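Local atomic coordinates of YfkN protein (Bacillus subtilis subsp. subtilis, PDB entry 3GVE), a protein that belongs to the calcineurin-like phosphoesterase family of metal-binding proteins and holds a manganese and a magnesium ion in a two-metal centre. Residues M24-Y29 and L40-Q45; A208-A213 and G241-I246; G274-M279 and I290-E295. All blocks are in the same frame, centred on the assembly; numbering follows the deposited sequence.

Contact 1: M24-Y29 and L40-Q45; sequences MMDYDY and LARTAQ
Met24 and Ala41 join the loop residues 24-26 to the first turn of helix 40-53 through one backbone bond, Ala41 N to Met24 O at 2.8 Å, with the alpha carbons of Met24 and Leu40 4.9 Å apart. The same oxygen rests against Ala41 CB at 3.4 Å, so Ala41 meets the loop residues with both its N-H and its methyl group. On the apolar side, Met24, a selenomethionine, and Leu40 lie side by side and point the same way. The Met24 chain is bent at chi2 and chi3, and its CE comes to 3.9 Å from Leu40 CD2, with SE hardly farther; Val95 of helix 91-98 touches both residues.

The polar side is carried by Asp26 and Arg42. Arg42 runs extended from CG to NE and crosses the Asp26 side chain, and its NE gives a 2.8 Å salt-bridging hydrogen bond to Asp26 OD2. This oxygen is met on its anti side, 27° out of the carboxylate plane, while the two flat groups are turned 44° apart. NE makes the direct bond of this pair, while Arg42 NH2 stands 3.4 Å from Asp26 OD2; a water bridges Arg42 NH2, from which it accepts, and Asp26 OD2. Asp26 is the centre of an inverse gamma turn, closed by a weak bond from Tyr27 N to Met25 O; its own backbone N is buried without a partner.

The other carboxylate oxygen of Asp26, OD1, forms a salt bridge with Arg320. With a guanidinium at each oxygen, Asp26 is probably kept ionised, and its charge ties segment 24-29 both to helix 40-53 and to the chain leading into helix 322-340.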
loop_
_atom_site.group_PDB
_atom_site.type_symbol
_atom_site.label_atom_id
_atom_site.label_comp_id
_atom_site.label_asym_id
_atom_site.label_seq_id
_atom_site.Cartn_x
_atom_site.Cartn_y
_atom_site.Cartn_z
HETATM N N MSE A 24 10.792 -7.667 -5.414
HETATM C CA MSE A 24 11.970 -8.519 -5.603
HETATM C C MSE A 24 13.157 -7.940 -4.847
HETATM O O MSE A 24 13.748 -8.592 -4.016
HETATM C CB MSE A 24 12.302 -8.639 -7.093
HETATM C CG MSE A 24 11.196 -9.360 -7.887
HETATM SE SE MSE A 24 10.959 -11.227 -7.412
HETATM C CE MSE A 24 9.338 -11.025 -6.278
HETATM N N MSE A 25 13.485 -6.701 -5.174
HETATM C CA MSE A 25 14.537 -5.975 -4.482
HETATM C C MSE A 25 14.018 -5.334 -3.198
HETATM O O MSE A 25 12.828 -5.126 -3.033
HETATM C CB MSE A 25 15.114 -4.900 -5.394
HETATM C CG MSE A 25 15.821 -5.452 -6.616
HETATM SE SE MSE A 25 17.451 -6.459 -6.176
HETATM C CE MSE A 25 18.661 -4.924 -6.090
ATOM N N ASP A 26 14.937 -4.998 -2.303
ATOM C CA ASP A 26 14.584 -4.226 -1.117
ATOM C C ASP A 26 14.594 -2.744 -1.526
ATOM O O ASP A 26 15.499 -1.980 -1.182
ATOM C CB ASP A 26 15.511 -4.547 0.074
ATOM C CG ASP A 26 17.003 -4.403 -0.239
ATOM O OD1 ASP A 26 17.397 -4.439 -1.410
ATOM O OD2 ASP A 26 17.771 -4.300 0.728
ATOM N N TYR A 27 13.577 -2.365 -2.288
ATOM C CA TYR A 27 13.548 -1.097 -3.018
ATOM C C TYR A 27 12.139 -0.525 -3.136
ATOM O O TYR A 27 11.199 -1.224 -3.483
ATOM C CB TYR A 27 14.145 -1.297 -4.418
ATOM C CG TYR A 27 14.660 -0.011 -5.035
ATOM C CD1 TYR A 27 15.946 0.444 -4.763
ATOM C CD2 TYR A 27 13.856 0.757 -5.860
ATOM C CE1 TYR A 27 16.410 1.619 -5.310
ATOM C CE2 TYR A 27 14.329 1.935 -6.421
ATOM C CZ TYR A 27 15.603 2.345 -6.130
ATOM O OH TYR A 27 16.093 3.523 -6.650
ATOM N N ASP A 28 12.023 0.766 -2.855
ATOM C CA ASP A 28 10.793 1.524 -3.001
ATOM C C ASP A 28 10.871 2.296 -4.318
ATOM O O ASP A 28 11.604 3.268 -4.426
ATOM C CB ASP A 28 10.652 2.489 -1.800
ATOM C CG ASP A 28 9.469 3.433 -1.921
ATOM O OD1 ASP A 28 8.671 3.298 -2.829
ATOM O OD2 ASP A 28 9.360 4.328 -1.076
ATOM N N TYR A 29 10.127 1.860 -5.321
ATOM C CA TYR A 29 10.161 2.517 -6.626
ATOM C C TYR A 29 9.496 3.890 -6.624
ATOM O O TYR A 29 9.765 4.687 -7.502
ATOM C CB TYR A 29 9.515 1.662 -7.730
ATOM C CG TYR A 29 10.280 0.384 -8.056
ATOM C CD1 TYR A 29 11.476 0.421 -8.762
ATOM C CD2 TYR A 29 9.807 -0.854 -7.632
ATOM C CE1 TYR A 29 12.172 -0.728 -9.035
ATOM C CE2 TYR A 29 10.496 -2.002 -7.910
ATOM C CZ TYR A 29 11.680 -1.936 -8.612
ATOM O OH TYR A 29 12.381 -3.081 -8.884
ATOM N N LEU A 40 12.015 -9.684 -1.385
ATOM C CA LEU A 40 12.422 -11.078 -1.495
ATOM C C LEU A 40 13.943 -11.249 -1.446
ATOM O O LEU A 40 14.418 -12.242 -0.972
ATOM C CB LEU A 40 11.825 -11.701 -2.759
ATOM C CG LEU A 40 11.995 -13.218 -2.941
ATOM C CD1 LEU A 40 11.542 -14.005 -1.712
ATOM C CD2 LEU A 40 11.256 -13.654 -4.198
ATOM N N ALA A 41 14.687 -10.252 -1.912
ATOM C CA ALA A 41 16.138 -10.299 -1.805
ATOM C C ALA A 41 16.602 -10.461 -0.350
ATOM O O ALA A 41 17.618 -11.076 -0.110
ATOM C CB ALA A 41 16.768 -9.065 -2.440
ATOM N N ARG A 42 15.847 -9.924 0.605
ATOM C CA ARG A 42 16.132 -10.125 2.025
ATOM C C ARG A 42 15.513 -11.412 2.564
ATOM O O ARG A 42 16.155 -12.139 3.263
ATOM C CB ARG A 42 15.703 -8.903 2.850
ATOM C CG ARG A 42 16.670 -7.742 2.645
ATOM C CD ARG A 42 16.239 -6.452 3.318
ATOM N NE ARG A 42 17.306 -5.450 3.200
ATOM C CZ ARG A 42 18.253 -5.253 4.104
ATOM N NH1 ARG A 42 18.282 -5.936 5.239
ATOM N NH2 ARG A 42 19.169 -4.329 3.879
ATOM N N THR A 43 14.271 -11.698 2.196
ATOM C CA THR A 43 13.624 -12.920 2.686
ATOM C C THR A 43 14.407 -14.170 2.294
ATOM O O THR A 43 14.454 -15.127 3.043
ATOM C CB THR A 43 12.178 -13.054 2.146
ATOM O OG1 THR A 43 11.629 -11.759 1.913
ATOM C CG2 THR A 43 11.288 -13.845 3.119
ATOM N N ALA A 44 15.014 -14.130 1.115
ATOM C CA ALA A 44 15.778 -15.250 0.598
ATOM C C ALA A 44 16.976 -15.597 1.487
ATOM O O ALA A 44 17.447 -16.700 1.445
ATOM C CB ALA A 44 16.212 -14.973 -0.846
ATOM N N GLN A 45 17.429 -14.646 2.301
ATOM C CA GLN A 45 18.504 -14.923 3.244
ATOM C C GLN A 45 17.987 -15.816 4.360
ATOM O O GLN A 45 18.692 -16.698 4.788
ATOM C CB GLN A 45 19.113 -13.625 3.799
ATOM C CG GLN A 45 19.690 -12.690 2.730
ATOM C CD GLN A 45 20.948 -13.208 2.079
ATOM O OE1 GLN A 45 20.973 -14.272 1.514
ATOM N NE2 GLN A 45 22.002 -12.406 2.138
HETATM O O HOH W 1 18.813 -1.962 2.080
#

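Contact 2: A208-A213 and G241-I246; sequences ADVIIA and GIDAII
Asp243 brings OD2 against the backbone of Val210 and Ile211, 3.2 Å from Val210 CA. CG is anti to the carbonyl carbon (chi1 -58°), and OD2 uses its anti lone pair to accept Ile211 N at 2.8 Å. The return bond comes from the backbone: Asp243 N donates to Ile211 O at 2.9 Å, and Ala244 N adds a weak bond to the same oxygen. A side-chain oxygen thus takes the Ile211 N-H where the parallel ladder, continued backward, would place the carbonyl of Ile242. The other oxygen, Asp243 OD1, is linked through a water to Asp209 O.

Further along, the ladder is regular. Ala213 N binds Ala244 O and Ala213 O receives Ile246 N, both at 2.9 Å, so Ala213 brackets Ile245. The short strand axes differ in direction by 19° and approach to 4.8 Å, as expected for parallel neighbours in a sheet.

Side chains separate onto two faces. Ala213 CB meets Ile242 CG2 at 4.0 Å and also touches Ile245 CG1; on this face Ile211 and Ile242 are covered by helix 192-205. Ile211 itself leans on the Gly241 carbonyl, with CB 3.4 Å from Gly241 O and CD1 close to the same atom. On the other face, Ile212 packs CG1 against Ala244 CB and CG2 against Ile246 CG1; Ile14 of strand 9-17 touches Ile212 and Ala244, and Ile290 of strand 286-297 touches Ala244 and Ile246.

Strands 210-215 and 244-247, joined by way of helix 232-238, form a beta-alpha-beta crossover, with helix 192-205 on one face and a second sheet on the other, as in the layered alpha/beta sandwich of calcineurin-like phosphoesterases.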
loop_
_atom_site.group_PDB
_atom_site.type_symbol
_atom_site.label_atom_id
_atom_site.label_comp_id
_atom_site.label_asym_id
_atom_site.label_seq_id
_atom_site.Cartn_x
_atom_site.Cartn_y
_atom_site.Cartn_z
ATOM N N ALA A 208 -1.447 -39.187 -1.872
ATOM C CA ALA A 208 -0.835 -38.143 -1.051
ATOM C C ALA A 208 -0.708 -38.583 0.398
ATOM O O ALA A 208 -1.673 -38.978 0.997
ATOM C CB ALA A 208 -1.639 -36.840 -1.140
ATOM N N ASP A 209 0.500 -38.491 0.936
ATOM C CA ASP A 209 0.767 -38.778 2.345
ATOM C C ASP A 209 0.683 -37.523 3.220
ATOM O O ASP A 209 0.279 -37.586 4.364
ATOM C CB ASP A 209 2.155 -39.383 2.506
ATOM C CG ASP A 209 2.270 -40.737 1.873
ATOM O OD1 ASP A 209 1.405 -41.585 2.164
ATOM O OD2 ASP A 209 3.211 -40.920 1.106
ATOM N N VAL A 210 1.115 -36.398 2.663
ATOM C CA VAL A 210 1.121 -35.099 3.341
ATOM C C VAL A 210 0.479 -34.105 2.395
ATOM O O VAL A 210 0.820 -34.074 1.238
ATOM C CB VAL A 210 2.558 -34.636 3.648
ATOM C CG1 VAL A 210 2.563 -33.214 4.226
ATOM C CG2 VAL A 210 3.238 -35.612 4.604
ATOM N N ILE A 211 -0.468 -33.324 2.895
ATOM C CA ILE A 211 -1.175 -32.354 2.066
ATOM C C ILE A 211 -0.940 -30.937 2.607
ATOM O O ILE A 211 -1.224 -30.658 3.771
ATOM C CB ILE A 211 -2.703 -32.662 1.985
ATOM C CG1 ILE A 211 -2.953 -33.952 1.177
ATOM C CG2 ILE A 211 -3.453 -31.481 1.353
ATOM C CD1 ILE A 211 -4.399 -34.399 1.146
ATOM N N ILE A 212 -0.428 -30.064 1.729
ATOM C CA ILE A 212 -0.112 -28.634 2.108
ATOM C C ILE A 212 -1.076 -27.764 1.363
ATOM O O ILE A 212 -1.188 -27.835 0.115
ATOM C CB ILE A 212 1.332 -28.316 1.743
ATOM C CG1 ILE A 212 2.297 -29.227 2.535
ATOM C CG2 ILE A 212 1.594 -26.851 2.096
ATOM C CD1 ILE A 212 3.697 -29.224 2.004
ATOM N N ALA A 213 -1.844 -26.970 2.109
ATOM C CA ALA A 213 -2.754 -26.014 1.492
ATOM C C ALA A 213 -2.090 -24.661 1.331
ATOM O O ALA A 213 -1.673 -24.078 2.381
ATOM C CB ALA A 213 -4.004 -25.865 2.396
ATOM N N GLY A 241 -7.792 -33.989 6.454
ATOM C CA GLY A 241 -6.742 -34.405 5.546
ATOM C C GLY A 241 -5.677 -33.374 5.202
ATOM O O GLY A 241 -4.715 -33.700 4.570
ATOM N N ILE A 242 -5.863 -32.130 5.623
ATOM C CA ILE A 242 -4.841 -31.107 5.420
ATOM C C ILE A 242 -3.871 -31.163 6.587
ATOM O O ILE A 242 -4.264 -31.109 7.740
ATOM C CB ILE A 242 -5.447 -29.699 5.345
ATOM C CG1 ILE A 242 -6.382 -29.596 4.139
ATOM C CG2 ILE A 242 -4.331 -28.648 5.276
ATOM C CD1 ILE A 242 -7.200 -28.287 4.057
ATOM N N ASP A 243 -2.595 -31.277 6.266
ATOM C CA ASP A 243 -1.549 -31.372 7.278
ATOM C C ASP A 243 -0.850 -30.059 7.630
ATOM O O ASP A 243 -0.217 -29.968 8.658
ATOM C CB ASP A 243 -0.515 -32.406 6.856
ATOM C CG ASP A 243 -1.147 -33.764 6.633
ATOM O OD1 ASP A 243 -1.707 -34.322 7.592
ATOM O OD2 ASP A 243 -1.126 -34.240 5.500
ATOM N N ALA A 244 -0.957 -29.068 6.748
ATOM C CA ALA A 244 -0.316 -27.766 6.956
ATOM C C ALA A 244 -1.035 -26.741 6.110
ATOM O O ALA A 244 -1.427 -27.043 5.007
ATOM C CB ALA A 244 1.141 -27.843 6.547
ATOM N N ILE A 245 -1.167 -25.533 6.648
ATOM C CA ILE A 245 -1.823 -24.432 5.946
ATOM C C ILE A 245 -0.933 -23.196 5.912
ATOM O O ILE A 245 -0.494 -22.708 6.937
ATOM C CB ILE A 245 -3.173 -24.054 6.605
ATOM C CG1 ILE A 245 -4.124 -25.256 6.594
ATOM C CG2 ILE A 245 -3.801 -22.864 5.878
ATOM C CD1 ILE A 245 -5.369 -25.076 7.517
ATOM N N ILE A 246 -0.688 -22.705 4.709
ATOM C CA ILE A 246 -0.082 -21.399 4.515
ATOM C C ILE A 246 -1.238 -20.414 4.277
ATOM O O ILE A 246 -2.079 -20.644 3.423
ATOM C CB ILE A 246 0.872 -21.377 3.306
ATOM C CG1 ILE A 246 1.833 -22.583 3.302
ATOM C CG2 ILE A 246 1.634 -20.052 3.251
ATOM C CD1 ILE A 246 2.564 -22.813 4.597
HETATM O O HOH W 2 -0.745 -37.164 7.011
#

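Contact 3: G274-M279 and I290-E295; sequences GIPVVM and IDLKLE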
loop_
_atom_site.group_PDB
_atom_site.type_symbol
_atom_site.label_atom_id
_atom_site.label_comp_id
_atom_site.label_asym_id
_atom_site.label_seq_id
_atom_site.Cartn_x
_atom_site.Cartn_y
_atom_site.Cartn_z
ATOM N N GLY A 274 -5.311 -28.048 15.629
ATOM C CA GLY A 274 -4.223 -29.004 15.614
ATOM C C GLY A 274 -3.387 -29.008 14.356
ATOM O O GLY A 274 -2.464 -29.764 14.266
ATOM N N ILE A 275 -3.715 -28.151 13.401
ATOM C CA ILE A 275 -2.981 -28.074 12.137
ATOM C C ILE A 275 -2.097 -26.840 12.150
ATOM O O ILE A 275 -2.584 -25.774 12.468
ATOM C CB ILE A 275 -3.974 -27.966 10.965
ATOM C CG1 ILE A 275 -4.845 -29.229 10.910
ATOM C CG2 ILE A 275 -3.255 -27.749 9.630
ATOM C CD1 ILE A 275 -6.018 -29.142 9.944
ATOM N N PRO A 276 -0.816 -26.971 11.804
ATOM C CA PRO A 276 0.043 -25.782 11.791
ATOM C C PRO A 276 -0.374 -24.825 10.671
ATOM O O PRO A 276 -0.692 -25.248 9.562
ATOM C CB PRO A 276 1.446 -26.355 11.540
ATOM C CG PRO A 276 1.228 -27.647 10.867
ATOM C CD PRO A 276 -0.095 -28.181 11.360
ATOM N N VAL A 277 -0.372 -23.546 11.015
ATOM C CA VAL A 277 -0.748 -22.470 10.115
ATOM C C VAL A 277 0.261 -21.348 10.273
ATOM O O VAL A 277 0.636 -21.012 11.377
ATOM C CB VAL A 277 -2.129 -21.898 10.502
ATOM C CG1 VAL A 277 -2.512 -20.722 9.588
ATOM C CG2 VAL A 277 -3.192 -23.000 10.464
ATOM N N VAL A 278 0.677 -20.772 9.160
ATOM C CA VAL A 278 1.531 -19.590 9.218
ATOM C C VAL A 278 1.012 -18.518 8.267
ATOM O O VAL A 278 0.497 -18.818 7.203
ATOM C CB VAL A 278 3.026 -19.924 8.920
ATOM C CG1 VAL A 278 3.566 -20.887 9.991
ATOM C CG2 VAL A 278 3.204 -20.497 7.509
HETATM N N MSE A 279 1.182 -17.269 8.673
HETATM C CA MSE A 279 0.861 -16.116 7.837
HETATM C C MSE A 279 2.004 -15.120 7.999
HETATM O O MSE A 279 2.070 -14.367 8.971
HETATM C CB MSE A 279 -0.469 -15.460 8.233
HETATM C CG MSE A 279 -0.791 -14.218 7.389
HETATM SE SE MSE A 279 -2.299 -13.204 8.068
HETATM C CE MSE A 279 -3.706 -14.466 7.702
ATOM N N ILE A 290 6.937 -24.034 8.854
ATOM C CA ILE A 290 6.199 -25.118 9.483
ATOM C C ILE A 290 7.084 -26.357 9.599
ATOM O O ILE A 290 7.687 -26.784 8.641
ATOM C CB ILE A 290 4.922 -25.461 8.693
ATOM C CG1 ILE A 290 3.919 -24.310 8.830
ATOM C CG2 ILE A 290 4.333 -26.771 9.148
ATOM C CD1 ILE A 290 2.622 -24.521 8.067
ATOM N N ASP A 291 7.143 -26.908 10.802
ATOM C CA ASP A 291 7.869 -28.150 11.059
ATOM C C ASP A 291 6.851 -29.254 11.287
ATOM O O ASP A 291 5.936 -29.106 12.067
ATOM C CB ASP A 291 8.799 -27.989 12.265
ATOM C CG ASP A 291 9.927 -27.012 11.985
ATOM O OD1 ASP A 291 10.789 -27.327 11.173
ATOM O OD2 ASP A 291 9.911 -25.906 12.548
ATOM N N LEU A 292 7.022 -30.343 10.552
ATOM C CA LEU A 292 6.228 -31.558 10.729
ATOM C C LEU A 292 7.135 -32.692 11.182
ATOM O O LEU A 292 8.162 -32.925 10.584
ATOM C CB LEU A 292 5.557 -31.967 9.422
ATOM C CG LEU A 292 4.584 -30.961 8.786
ATOM C CD1 LEU A 292 3.965 -31.487 7.506
ATOM C CD2 LEU A 292 3.517 -30.514 9.798
ATOM N N LYS A 293 6.646 -33.427 12.199
ATOM C CA LYS A 293 7.342 -34.742 12.548
ATOM C C LYS A 293 6.372 -35.823 12.100
ATOM O O LYS A 293 5.291 -35.982 12.592
ATOM C CB LYS A 293 7.596 -34.834 14.032
ATOM C CG LYS A 293 8.558 -33.867 14.493
ATOM C CD LYS A 293 8.832 -33.908 16.014
ATOM C CE LYS A 293 9.863 -32.892 16.439
ATOM N NZ LYS A 293 10.104 -32.939 17.996
ATOM N N LEU A 294 6.749 -36.477 11.092
ATOM C CA LEU A 294 6.022 -37.548 10.421
ATOM C C LEU A 294 6.442 -38.913 10.942
ATOM O O LEU A 294 7.601 -39.150 11.194
ATOM C CB LEU A 294 6.251 -37.527 8.909
ATOM C CG LEU A 294 6.151 -36.188 8.184
ATOM C CD1 LEU A 294 6.476 -36.405 6.724
ATOM C CD2 LEU A 294 4.754 -35.689 8.341
ATOM N N GLU A 295 5.467 -39.800 11.090
ATOM C CA GLU A 295 5.726 -41.156 11.577
ATOM C C GLU A 295 5.025 -42.160 10.708
ATOM O O GLU A 295 3.896 -41.918 10.330
ATOM C CB GLU A 295 5.240 -41.318 13.013
ATOM C CG GLU A 295 6.304 -41.039 14.011
ATOM C CD GLU A 295 5.804 -41.080 15.427
ATOM O OE1 GLU A 295 4.867 -41.829 15.695
ATOM O OE2 GLU A 295 6.346 -40.362 16.263
#
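Ile290 is the tight part of this contact, its CG1, CG2 and CD1 meeting Pro276 and Val278 on the facing strand. CG1 is anti to the carbonyl carbon (chi1 -69°) and lies 3.6 Å from Val278 CG1. The other branch goes to the proline: Ile290 CG2 is 3.7 Å from Pro276 CG and nearly as close to its CB, the two side chains crossing at about a right angle. The terminal methyl, Ile290 CD1, reaches past the ring to the backbone, 3.7 Å from Pro276 O. Leu292 adds a single touch, its CD2 meeting Pro276 CG at 3.8 Å, again at about a right angle.

No hydrogen bond joins the segments. Their axes come no nearer than 7.8 Å and run at 164°, nearly antiparallel, a spacing too wide for a ladder but suited to interlocking side chains. Strands 275-280 and 286-297 follow each other in the chain yet belong to different sheets, so the contact is a beta-arch packing across the interior of the sandwich. Ile246 of the neighbouring strand 244-247 touches both Val278 and Ile290 and extends the apolar layer.

Past Leu292 the strands diverge. Leu294 makes no contact with 274-279 and packs on Val10 and Trp301. Lys293 and Glu295, both partly exposed and each deposited in two conformers, turn to the other side of strand 286-297, where Asp291 OD1 is hydrogen-bonded to His11 and Ser13. Just before strand 275-280, Gly274 is exposed and marks the solvent side.

In the fold
From the N terminus, contact 1 comes first: segment 24-29 follows the manganese ligands Asp19 and His21, and 40-45 closes a short excursion of ten residues, fastening the chain after those ligands to the start of helix 40-53. It is complete before contact 2 opens, and contact 3 begins only after contact 2 has closed; the three stand in series, with none crossing or enclosing another. Contact 2 closes a beta-alpha-beta unit, contact 3 a turn from one sheet to the other. Their centres are about 9 Å apart, and Ile245 probably bonds to Pro276 and Val278 through the backbone, as strands 244-247 and 275-280 are neighbours. Contact 1 lies apart, its centre about 28 Å from that of contact 2.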